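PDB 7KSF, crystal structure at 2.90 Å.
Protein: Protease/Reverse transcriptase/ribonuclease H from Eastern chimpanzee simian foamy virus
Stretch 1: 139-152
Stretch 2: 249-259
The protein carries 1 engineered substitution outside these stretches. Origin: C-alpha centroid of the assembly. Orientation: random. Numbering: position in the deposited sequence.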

# COMPACT_ATOMS: atom_id res chain seq x y z
N ASN A 139 -10.79 11.34 11.16
CA ASN A 139 -11.99 11.67 10.40
C ASN A 139 -12.08 13.15 10.08
O ASN A 139 -13.16 13.66 9.73
CB ASN A 139 -13.25 11.21 11.14
CG ASN A 139 -13.13 9.80 11.67
OD1 ASN A 139 -13.38 9.54 12.85
ND2 ASN A 139 -12.71 8.88 10.81
N GLN A 140 -10.96 13.87 10.19
CA GLN A 140 -10.92 15.28 9.83
C GLN A 140 -10.95 15.44 8.31
O GLN A 140 -10.21 14.77 7.59
CB GLN A 140 -9.66 15.92 10.41
CG GLN A 140 -9.23 17.19 9.71
CD GLN A 140 -7.91 17.71 10.22
OE1 GLN A 140 -7.28 17.09 11.09
NE2 GLN A 140 -7.46 18.84 9.68
N VAL A 141 -11.82 16.33 7.84
CA VAL A 141 -11.95 16.62 6.41
C VAL A 141 -11.83 18.12 6.21
O VAL A 141 -12.02 18.92 7.13
CB VAL A 141 -13.27 16.10 5.82
CG1 VAL A 141 -13.44 14.62 6.09
CG2 VAL A 141 -14.45 16.88 6.38
N GLY A 142 -11.52 18.50 4.97
CA GLY A 142 -11.36 19.90 4.60
C GLY A 142 -12.49 20.38 3.71
O GLY A 142 -13.13 19.58 3.02
N HIS A 143 -12.73 21.68 3.73
CA HIS A 143 -13.73 22.30 2.87
C HIS A 143 -13.07 22.81 1.60
O HIS A 143 -11.98 23.40 1.64
CB HIS A 143 -14.45 23.45 3.59
CG HIS A 143 -15.49 24.13 2.75
ND1 HIS A 143 -16.62 23.48 2.31
CD2 HIS A 143 -15.57 25.39 2.28
CE1 HIS A 143 -17.35 24.32 1.59
NE2 HIS A 143 -16.73 25.49 1.56
N ARG A 144 -13.73 22.59 0.47
CA ARG A 144 -13.23 22.97 -0.84
C ARG A 144 -14.14 24.05 -1.41
O ARG A 144 -15.29 23.78 -1.77
CB ARG A 144 -13.17 21.75 -1.77
CG ARG A 144 -12.59 22.04 -3.13
CD ARG A 144 -11.11 22.36 -3.03
NE ARG A 144 -10.53 22.56 -4.36
CZ ARG A 144 -10.60 23.70 -5.04
NH1 ARG A 144 -11.22 24.75 -4.51
NH2 ARG A 144 -10.05 23.79 -6.24
N LYS A 145 -13.63 25.28 -1.50
CA LYS A 145 -14.40 26.42 -2.02
C LYS A 145 -14.57 26.25 -3.53
O LYS A 145 -13.88 26.86 -4.34
CB LYS A 145 -13.71 27.73 -1.68
CG LYS A 145 -13.62 28.04 -0.20
CD LYS A 145 -12.90 29.35 0.05
CE LYS A 145 -12.82 29.68 1.54
NZ LYS A 145 -12.05 30.92 1.80
N ILE A 146 -15.54 25.40 -3.89
CA ILE A 146 -15.82 25.09 -5.29
C ILE A 146 -17.33 25.06 -5.49
O ILE A 146 -18.10 24.90 -4.54
CB ILE A 146 -15.18 23.74 -5.71
CG1 ILE A 146 -15.09 23.63 -7.24
CG2 ILE A 146 -15.96 22.57 -5.13
CD1 ILE A 146 -14.54 22.30 -7.72
N ARG A 147 -17.74 25.23 -6.74
CA ARG A 147 -19.16 25.14 -7.08
C ARG A 147 -19.67 23.75 -6.75
O ARG A 147 -19.12 22.76 -7.26
CB ARG A 147 -19.38 25.46 -8.56
CG ARG A 147 -19.08 26.90 -8.93
CD ARG A 147 -19.56 27.22 -10.34
NE ARG A 147 -19.32 28.62 -10.70
CZ ARG A 147 -20.20 29.60 -10.51
NH1 ARG A 147 -21.38 29.35 -9.97
NH2 ARG A 147 -19.90 30.84 -10.88
N PRO A 148 -20.69 23.61 -5.91
CA PRO A 148 -21.15 22.28 -5.51
C PRO A 148 -21.60 21.44 -6.70
O PRO A 148 -22.15 21.95 -7.68
CB PRO A 148 -22.33 22.57 -4.57
CG PRO A 148 -22.05 23.94 -4.04
CD PRO A 148 -21.40 24.68 -5.18
N HIS A 149 -21.34 20.14 -6.61
CA HIS A 149 -21.63 19.22 -7.70
C HIS A 149 -23.10 18.81 -7.70
O HIS A 149 -23.74 18.73 -6.65
CB HIS A 149 -20.75 17.97 -7.59
CG HIS A 149 -19.28 18.25 -7.69
ND1 HIS A 149 -18.50 17.74 -8.70
CD2 HIS A 149 -18.45 18.97 -6.90
CE1 HIS A 149 -17.25 18.14 -8.54
NE2 HIS A 149 -17.20 18.89 -7.46
N ASN A 150 -23.61 18.54 -8.89
CA ASN A 150 -24.95 18.00 -9.08
C ASN A 150 -24.80 16.55 -9.54
O ASN A 150 -24.29 16.30 -10.64
CB ASN A 150 -25.75 18.81 -10.09
CG ASN A 150 -27.21 18.40 -10.15
OD1 ASN A 150 -28.04 18.89 -9.38
ND2 ASN A 150 -27.53 17.49 -11.06
N ILE A 151 -25.23 15.62 -8.70
CA ILE A 151 -25.13 14.20 -9.00
C ILE A 151 -26.51 13.58 -9.22
O ILE A 151 -26.68 12.37 -9.12
CB ILE A 151 -24.36 13.44 -7.91
CG1 ILE A 151 -25.11 13.52 -6.58
CG2 ILE A 151 -22.97 14.02 -7.76
CD1 ILE A 151 -24.48 12.70 -5.47
N ALA A 152 -27.51 14.41 -9.52
CA ALA A 152 -28.88 13.93 -9.73
C ALA A 152 -29.17 13.70 -11.21
O ALA A 152 -30.20 14.12 -11.72
CB ALA A 152 -29.87 14.91 -9.12
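Stretch 2 (249-259) LANGFWAHPIT

Stretch 2 lies along stretch 1 as one irregular chain beside another, running in the same direction and fastened by two backbone hydrogen bonds at H149 and a weak one from R144, with scattered side-chain and backbone contacts elsewhere; together the two bury 794 Å². Stretch 1 has no regular secondary structure but is extended from Q140 to N150. Stretch 2 makes a short 3-10 turn around F253, supported by W254 N to N251 O (2.7 Å) and A255 N to G252 O (2.6 Å), and then opens out through H256 to T259. The shared direction shows in the order of contacts: A250 beside Q140, A255 beside G142 and R144, P257 beside I146 and P148, T259 beside H149 and N150.

At the start, A250 CB lies 4.0 Å from Q140 O, and V141 CG1 meets the edge of the W254 ring at CE3, 3.6 Å away. A255 then packs on backbone: its CB is 3.2 Å from G142 O, its CA makes a CA-H...O contact with the same oxygen, also at 3.2 Å, and its O accepts a weak hydrogen bond from R144 N (3.5 Å).

P257 covers the next segment, its CD 4.2 Å from I146 CG2. Its carbonyl begins the firmest part of the contact: H149 N donates to P257 O at 3.0 Å with a nearly straight geometry (165°), and T259 N donates to H149 O at 2.6 Å. H149 thus uses both its amide and its carbonyl to bracket I258, forming a single beta bridge with a CA-CA distance of 4.4 Å between H149 and I258. The H149 and H256 rings meet obliquely, planes at 62°, with H149 NE2 3.3 Å from H256 CD2. Beyond them, I151 CD1 reaches I258 CD1 at 4.1 Å, and N150 OD1 lies 3.3 Å from T259 CG2.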

# COMPACT_ATOMS: atom_id res chain seq x y z
N LEU A 249 -4.17 11.54 0.54
CA LEU A 249 -5.18 12.50 0.97
C LEU A 249 -6.16 11.83 1.94
O LEU A 249 -6.25 10.61 2.02
CB LEU A 249 -5.92 13.08 -0.24
CG LEU A 249 -5.03 13.81 -1.25
CD1 LEU A 249 -5.85 14.38 -2.40
CD2 LEU A 249 -4.22 14.90 -0.57
N ALA A 250 -6.88 12.67 2.68
CA ALA A 250 -7.77 12.18 3.74
C ALA A 250 -9.20 12.09 3.21
O ALA A 250 -10.09 12.86 3.59
CB ALA A 250 -7.68 13.09 4.96
N ASN A 251 -9.42 11.11 2.33
CA ASN A 251 -10.70 10.91 1.65
C ASN A 251 -11.26 12.14 0.92
O ASN A 251 -12.31 12.68 1.27
CB ASN A 251 -11.74 10.34 2.62
CG ASN A 251 -11.61 8.84 2.80
OD1 ASN A 251 -10.55 8.26 2.57
ND2 ASN A 251 -12.70 8.20 3.22
N GLY A 252 -10.52 12.55 -0.10
CA GLY A 252 -10.72 13.86 -0.71
C GLY A 252 -12.14 14.08 -1.19
O GLY A 252 -12.65 15.21 -1.17
N PHE A 253 -12.81 13.01 -1.63
CA PHE A 253 -14.20 13.14 -2.04
C PHE A 253 -15.08 13.67 -0.91
O PHE A 253 -16.15 14.21 -1.19
CB PHE A 253 -14.73 11.80 -2.55
CG PHE A 253 -14.12 10.61 -1.87
CD1 PHE A 253 -14.42 10.33 -0.56
CD2 PHE A 253 -13.25 9.78 -2.56
CE1 PHE A 253 -13.86 9.24 0.07
CE2 PHE A 253 -12.69 8.69 -1.93
CZ PHE A 253 -12.99 8.41 -0.61
N TRP A 254 -14.65 13.54 0.34
CA TRP A 254 -15.36 14.18 1.43
C TRP A 254 -15.13 15.69 1.48
O TRP A 254 -15.74 16.36 2.31
CB TRP A 254 -14.97 13.56 2.77
CG TRP A 254 -15.49 12.17 2.97
CD1 TRP A 254 -16.44 11.54 2.23
CD2 TRP A 254 -15.08 11.23 3.98
NE1 TRP A 254 -16.66 10.27 2.70
CE2 TRP A 254 -15.83 10.06 3.78
CE3 TRP A 254 -14.16 11.27 5.02
CZ2 TRP A 254 -15.69 8.93 4.59
CZ3 TRP A 254 -14.01 10.16 5.82
CH2 TRP A 254 -14.77 9.00 5.60
N ALA A 255 -14.29 16.23 0.61
CA ALA A 255 -14.08 17.68 0.58
C ALA A 255 -14.97 18.38 -0.44
O ALA A 255 -15.26 19.57 -0.27
CB ALA A 255 -12.62 18.01 0.30
N HIS A 256 -15.40 17.67 -1.48
CA HIS A 256 -16.24 18.26 -2.52
C HIS A 256 -17.69 18.22 -2.09
O HIS A 256 -18.25 17.12 -1.95
CB HIS A 256 -16.06 17.52 -3.83
CG HIS A 256 -14.75 17.79 -4.50
ND1 HIS A 256 -13.54 17.44 -3.94
CD2 HIS A 256 -14.46 18.37 -5.69
CE1 HIS A 256 -12.56 17.80 -4.76
NE2 HIS A 256 -13.10 18.37 -5.83
N PRO A 257 -18.35 19.35 -1.88
CA PRO A 257 -19.77 19.33 -1.52
C PRO A 257 -20.66 19.13 -2.73
O PRO A 257 -20.33 19.52 -3.86
CB PRO A 257 -19.99 20.71 -0.90
CG PRO A 257 -19.01 21.59 -1.60
CD PRO A 257 -17.81 20.72 -1.90
N ILE A 258 -21.80 18.50 -2.49
CA ILE A 258 -22.80 18.29 -3.52
C ILE A 258 -23.93 19.28 -3.33
O ILE A 258 -24.07 19.91 -2.28
CB ILE A 258 -23.32 16.83 -3.53
CG1 ILE A 258 -24.21 16.58 -2.31
CG2 ILE A 258 -22.16 15.85 -3.54
CD1 ILE A 258 -24.81 15.20 -2.28
N THR A 259 -24.76 19.44 -4.36
CA THR A 259 -25.84 20.41 -4.33
C THR A 259 -26.92 19.98 -3.33
O THR A 259 -27.16 18.79 -3.14
CB THR A 259 -26.45 20.58 -5.72
OG1 THR A 259 -27.51 21.55 -5.66
CG2 THR A 259 -27.01 19.26 -6.22